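Local coordinates for acinetobacter secreted protease CpaA (Acinetobacter nosocomialis M2, PDB 6O38), which acts as a metalloprotease secreted by the type II system and forms a complex with its chaperone CpaB, at the interface of chains A and B. Residues are numbered along the deposited sequence; one frame, centred on the assembly and turned at random. Chains: chain A, Acinetobacter secreted protease CpaA; chain B, Type II secretion chaperone CpaB.

Contact 1: the interface of chains A and B. Residues chain A 400, 403, 493; chain B 113, 131, 140-142.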
ATOM      1  N   GLU A 400       8.979   8.725  11.688  1.00 56.64           N
ATOM      2  CA  GLU A 400       8.150   8.173  10.622  1.00 56.37           C
ATOM      3  C   GLU A 400       9.001   7.665   9.465  1.00 56.13           C
ATOM      4  O   GLU A 400       8.621   6.700   8.792  1.00 55.45           O
ATOM      5  CB  GLU A 400       7.152   9.222  10.132  1.00 57.47           C
ATOM      6  CG  GLU A 400       6.139   9.656  11.182  1.00 58.35           C
ATOM      7  CD  GLU A 400       5.401   8.488  11.813  1.00 57.82           C
ATOM      8  OE1 GLU A 400       5.083   7.517  11.093  1.00 57.37           O
ATOM      9  OE2 GLU A 400       5.140   8.541  13.033  1.00 58.20           O
ATOM     10  N   ASN A 403      10.117   4.229  10.724  1.00 49.05           N
ATOM     11  CA  ASN A 403       9.038   3.248  10.669  1.00 48.45           C
ATOM     12  C   ASN A 403       8.757   2.807   9.238  1.00 48.30           C
ATOM     13  O   ASN A 403       8.480   1.628   8.986  1.00 47.78           O
ATOM     14  CB  ASN A 403       7.775   3.821  11.312  1.00 48.80           C
ATOM     15  CG  ASN A 403       7.930   4.044  12.802  1.00 49.08           C
ATOM     16  OD1 ASN A 403       8.644   3.305  13.480  1.00 48.82           O
ATOM     17  ND2 ASN A 403       7.264   5.070  13.319  1.00 49.80           N
ATOM     18  N   PHE A 493       9.554  12.411   4.378  1.00 61.05           N
ATOM     19  CA  PHE A 493      10.110  11.378   5.244  1.00 59.58           C
ATOM     20  C   PHE A 493      10.278  10.039   4.538  1.00 58.41           C
ATOM     21  O   PHE A 493      10.893   9.133   5.111  1.00 57.72           O
ATOM     22  CB  PHE A 493       9.242  11.204   6.493  1.00 59.23           C
ATOM     23  CG  PHE A 493       7.840  10.744   6.206  1.00 58.89           C
ATOM     24  CD1 PHE A 493       6.830  11.662   5.970  1.00 59.93           C
ATOM     25  CD2 PHE A 493       7.530   9.393   6.183  1.00 57.76           C
ATOM     26  CE1 PHE A 493       5.540  11.242   5.711  1.00 59.73           C
ATOM     27  CE2 PHE A 493       6.242   8.968   5.921  1.00 57.63           C
ATOM     28  CZ  PHE A 493       5.246   9.893   5.688  1.00 58.51           C
TER
ATOM     29  N   ARG B 113      -0.444   8.452  18.167  1.00 69.48           N
ATOM     30  CA  ARG B 113      -0.584   7.799  16.872  1.00 67.21           C
ATOM     31  C   ARG B 113      -1.908   7.052  16.811  1.00 65.35           C
ATOM     32  O   ARG B 113      -2.211   6.246  17.697  1.00 65.17           O
ATOM     33  CB  ARG B 113       0.571   6.828  16.611  1.00 66.42           C
ATOM     34  CG  ARG B 113       0.577   6.257  15.201  1.00 64.69           C
ATOM     35  CD  ARG B 113       1.578   5.121  15.040  1.00 64.08           C
ATOM     36  NE  ARG B 113       2.707   5.217  15.962  1.00 65.79           N
ATOM     37  CZ  ARG B 113       3.887   5.742  15.647  1.00 67.58           C
ATOM     38  NH1 ARG B 113       4.096   6.227  14.430  1.00 68.18           N
ATOM     39  NH2 ARG B 113       4.859   5.785  16.547  1.00 68.94           N
ATOM     40  N   THR B 131      -0.145  10.213  12.944  1.00 65.28           N
ATOM     41  CA  THR B 131       0.714  10.536  14.074  1.00 65.10           C
ATOM     42  C   THR B 131       0.768  12.052  14.204  1.00 67.81           C
ATOM     43  O   THR B 131       1.146  12.746  13.254  1.00 69.61           O
ATOM     44  CB  THR B 131       2.112   9.948  13.880  1.00 64.18           C
ATOM     45  OG1 THR B 131       2.000   8.640  13.306  1.00 61.72           O
ATOM     46  CG2 THR B 131       2.813   9.820  15.211  1.00 63.67           C
ATOM     47  N   ILE B 140       1.506  13.853  10.613  1.00 64.87           N
ATOM     48  CA  ILE B 140       2.003  13.038   9.512  1.00 63.84           C
ATOM     49  C   ILE B 140       1.045  11.874   9.306  1.00 62.96           C
ATOM     50  O   ILE B 140       0.652  11.209  10.272  1.00 62.02           O
ATOM     51  CB  ILE B 140       3.433  12.533   9.781  1.00 62.93           C
ATOM     52  CG1 ILE B 140       4.445  13.658   9.559  1.00 63.71           C
ATOM     53  CG2 ILE B 140       3.760  11.338   8.897  1.00 61.62           C
ATOM     54  CD1 ILE B 140       5.884  13.228   9.731  1.00 62.80           C
HETATM   55  N   MSE B 141       0.667  11.634   8.053  1.00 62.73           N
HETATM   56  CA  MSE B 141      -0.222  10.524   7.726  1.00 62.81           C
HETATM   57  C   MSE B 141       0.418   9.549   6.749  1.00 64.51           C
HETATM   58  O   MSE B 141       1.038   9.954   5.767  1.00 66.60           O
HETATM   59  CB  MSE B 141      -1.534  11.037   7.135  1.00 66.20           C
HETATM   60  CG  MSE B 141      -2.308  11.956   8.047  1.00 66.43           C
HETATM   61 SE   MSE B 141      -4.053  12.384   7.309  0.52 67.65          SE
HETATM   62  CE  MSE B 141      -4.527  13.799   8.551  1.00 69.60           C
ATOM     63  N   GLN B 142       0.258   8.258   7.027  1.00 60.97           N
ATOM     64  CA  GLN B 142       0.704   7.193   6.136  1.00 63.05           C
ATOM     65  C   GLN B 142      -0.528   6.422   5.684  1.00 62.88           C
ATOM     66  O   GLN B 142      -1.172   5.747   6.493  1.00 61.61           O
ATOM     67  CB  GLN B 142       1.698   6.267   6.836  1.00 59.69           C
ATOM     68  CG  GLN B 142       2.950   6.955   7.346  1.00 58.46           C
ATOM     69  CD  GLN B 142       3.897   5.990   8.030  1.00 59.23           C
ATOM     70  OE1 GLN B 142       3.719   4.774   7.963  1.00 60.19           O
ATOM     71  NE2 GLN B 142       4.910   6.530   8.699  1.00 59.35           N
TER
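A:Glu400 is bent at chi2 (-53°), and this turn carries its carboxylate toward B:Arg113 and B:Thr131 on the chaperone sheet. B:Arg113 bends at chi3 (-27°) and brings its guanidinium in from the opposite direction. Helix 391-411 of the protease docks here on the CpaB strands, a mixed polar and apolar patch of the chaperone-substrate interface. The two groups form a salt bridge, with B:Arg113 NH1 2.9 Å from A:Glu400 OE2. It is weak as a hydrogen bond. The same OE2 of A:Glu400 accepts a hydrogen bond from the hydroxyl OG1 of B:Thr131 at 3.2 Å. This donor comes from above the carboxylate plane. The methyl CG2 of B:Thr131 covers the rim of one guanidinium face, which probably steadies the arginine. The other oxygen, OE1, sits near the amide of B:Gln142 but well out of its plane, so the N-H points elsewhere and the pair is not a hydrogen bond.

Next to this polar group is an apolar patch. The methyl CG2 of B:Ile140 is 3.7 Å from the methylene CG of A:Glu400. B:Gln142 crosses the A:Phe493 ring at a slant, with B:Gln142 CG off the CZ-CE2 edge, 4.1 Å from A:Phe493 CZ. Its amide plane is 22° from the ring plane but lies beyond the rim. The methyl CG2 of B:Ile140 lies over one ring face, toward the CE1-CZ rim, 3.7 Å from A:Phe493 CE1.

Contact 2: the interface of chains A and B. Residues chain A 471, 491, 495, 498-499; chain B 168-170.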
ATOM      1  N   GLY A 471      18.438  14.769  -1.334  1.00 66.50           N
ATOM      2  CA  GLY A 471      18.951  13.669  -0.537  1.00 64.99           C
ATOM      3  C   GLY A 471      20.363  13.305  -0.939  1.00 65.43           C
ATOM      4  O   GLY A 471      20.758  13.449  -2.097  1.00 66.33           O
ATOM      5  N   CYS A 491      12.317  17.156   0.102  1.00 69.47           N
ATOM      6  CA  CYS A 491      12.267  15.745   0.457  1.00 67.50           C
ATOM      7  C   CYS A 491      11.280  15.515   1.594  1.00 66.72           C
ATOM      8  O   CYS A 491      11.217  16.301   2.544  1.00 67.67           O
ATOM      9  CB  CYS A 491      13.651  15.234   0.867  1.00 66.99           C
ATOM     10  SG  CYS A 491      14.679  14.524  -0.454  1.00 67.04           S
ATOM     11  N   ALA A 495      12.168   9.697   2.080  1.00 55.31           N
ATOM     12  CA  ALA A 495      13.515   9.738   1.526  1.00 55.82           C
ATOM     13  C   ALA A 495      14.510   8.911   2.327  1.00 55.32           C
ATOM     14  O   ALA A 495      15.549   8.521   1.780  1.00 55.66           O
ATOM     15  CB  ALA A 495      14.005  11.184   1.443  1.00 57.21           C
ATOM     16  N   HIS A 498      15.208   5.537   1.113  1.00 51.49           N
ATOM     17  CA  HIS A 498      15.953   5.637  -0.137  1.00 52.10           C
ATOM     18  C   HIS A 498      17.436   5.869   0.124  1.00 52.93           C
ATOM     19  O   HIS A 498      18.290   5.208  -0.475  1.00 53.22           O
ATOM     20  CB  HIS A 498      15.372   6.758  -1.002  1.00 52.79           C
ATOM     21  CG  HIS A 498      16.084   6.946  -2.306  1.00 53.61           C
ATOM     22  ND1 HIS A 498      15.741   6.254  -3.447  1.00 53.37           N
ATOM     23  CD2 HIS A 498      17.113   7.754  -2.652  1.00 54.79           C
ATOM     24  CE1 HIS A 498      16.530   6.625  -4.439  1.00 54.29           C
ATOM     25  NE2 HIS A 498      17.372   7.535  -3.982  1.00 55.17           N
ATOM     26  N   GLU A 499      17.758   6.805   1.019  1.00 52.86           N
ATOM     27  CA  GLU A 499      19.158   7.087   1.320  1.00 53.81           C
ATOM     28  C   GLU A 499      19.811   5.927   2.062  1.00 53.46           C
ATOM     29  O   GLU A 499      20.980   5.607   1.816  1.00 54.20           O
ATOM     30  CB  GLU A 499      19.271   8.380   2.127  1.00 54.46           C
ATOM     31  CG  GLU A 499      18.661   9.596   1.441  1.00 55.15           C
ATOM     32  CD  GLU A 499      19.207   9.828   0.040  1.00 56.09           C
ATOM     33  OE1 GLU A 499      18.429  10.255  -0.839  1.00 56.12           O
ATOM     34  OE2 GLU A 499      20.408   9.573  -0.190  1.00 56.90           O
TER
ATOM     35  N   VAL B 168      11.519  11.919  -2.708  1.00 70.76           N
ATOM     36  CA  VAL B 168      12.973  11.996  -2.816  1.00 70.70           C
ATOM     37  C   VAL B 168      13.369  12.098  -4.283  1.00 73.97           C
ATOM     38  O   VAL B 168      12.861  11.358  -5.132  1.00 74.44           O
ATOM     39  CB  VAL B 168      13.662  10.793  -2.136  1.00 66.39           C
ATOM     40  CG1 VAL B 168      13.203   9.476  -2.749  1.00 64.78           C
ATOM     41  CG2 VAL B 168      15.178  10.931  -2.216  1.00 66.80           C
ATOM     42  N   THR B 169      14.259  13.042  -4.578  1.00 76.84           N
ATOM     43  CA  THR B 169      14.991  13.099  -5.835  1.00 79.79           C
ATOM     44  C   THR B 169      16.448  13.375  -5.501  1.00 79.26           C
ATOM     45  O   THR B 169      16.746  14.301  -4.741  1.00 80.09           O
ATOM     46  CB  THR B 169      14.439  14.180  -6.775  1.00 85.64           C
ATOM     47  OG1 THR B 169      14.208  15.387  -6.037  1.00 87.49           O
ATOM     48  CG2 THR B 169      13.137  13.719  -7.419  1.00 87.06           C
ATOM     49  N   ASP B 170      17.351  12.579  -6.066  1.00 78.41           N
ATOM     50  CA  ASP B 170      18.761  12.688  -5.723  1.00 77.77           C
ATOM     51  C   ASP B 170      19.587  12.017  -6.809  1.00 78.81           C
ATOM     52  O   ASP B 170      19.060  11.347  -7.699  1.00 79.75           O
ATOM     53  CB  ASP B 170      19.051  12.072  -4.349  1.00 73.55           C
ATOM     54  CG  ASP B 170      19.177  10.560  -4.395  1.00 70.51           C
ATOM     55  OD1 ASP B 170      18.343   9.913  -5.062  1.00 70.50           O
ATOM     56  OD2 ASP B 170      20.110  10.019  -3.762  1.00 68.73           O
TER
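B:Val168, B:Thr169 and B:Asp170 run in an extended, strand-like conformation past A:His498 and A:Glu499, which turns the valine and aspartate to the protease and leaves the threonine with no surface hidden. This is the active-site cleft of CpaA. A:His498 and A:Glu499 open the HExxHxxGxxH zinc motif of metzincin proteases. A:His498 is a zinc ligand, and A:Glu499 is the family's catalytic glutamate.

B:Val168 makes the apolar contacts. B:Val168 CB lies 3.6 Å from the methyl CB of A:Ala495. Both methyls of B:Val168 lie over one face of the A:His498 ring. B:Val168 CG1 is set toward the root of the side chain, 3.9 Å from A:His498 CB. B:Val168 CG2 is set toward the ring carbon A:His498 CD2, at 3.7 Å. CG2 also approaches the catalytic carboxylate. Behind the valine, the sulfur SG of A:Cys491 is 3.9 Å from B:Val168 CA. That cysteine is joined by a disulfide to A:Cys470, next to A:Gly471, which borders B:Asp170.

A:His498 has CG anti to the backbone N (chi1 179°), and its imidazole comes from the opposite direction to B:Asp170. The ring and carboxylate planes stand 82° apart. B:Asp170 OD2 lies at the ring edge, in its plane. B:Asp170 OD1 comes within 2.8 Å of A:His498 NE2, a close approach and not an assigned bond. The whole segment lies against a zinc ligand and the catalytic glutamate, so it may obstruct access to the metal. The carboxylates of B:Asp170 and A:Glu499 are almost perpendicular (89°), with B:Asp170 OD2 3.4 Å from A:Glu499 OE1.

The C-alpha centres of contact 1 and contact 2 are about 17 Å apart. The 3-10 helix 493-495 of CpaA serves both, giving A:Phe493 to contact 1 and A:Ala495 to contact 2. On the chaperone side the elements differ. Contact 1 uses strands 111-118, 127-133 and 138-145. Contact 2 uses the loop that follows 3-10 helix 164-167. The folded sheet of CpaB thus docks on helix 391-411 and the 3-10 turn 493-495, while its C-terminal part reaches helix 496-504 at the zinc site. Together they suggest that one chaperone anchors on the protease and covers its active site before secretion.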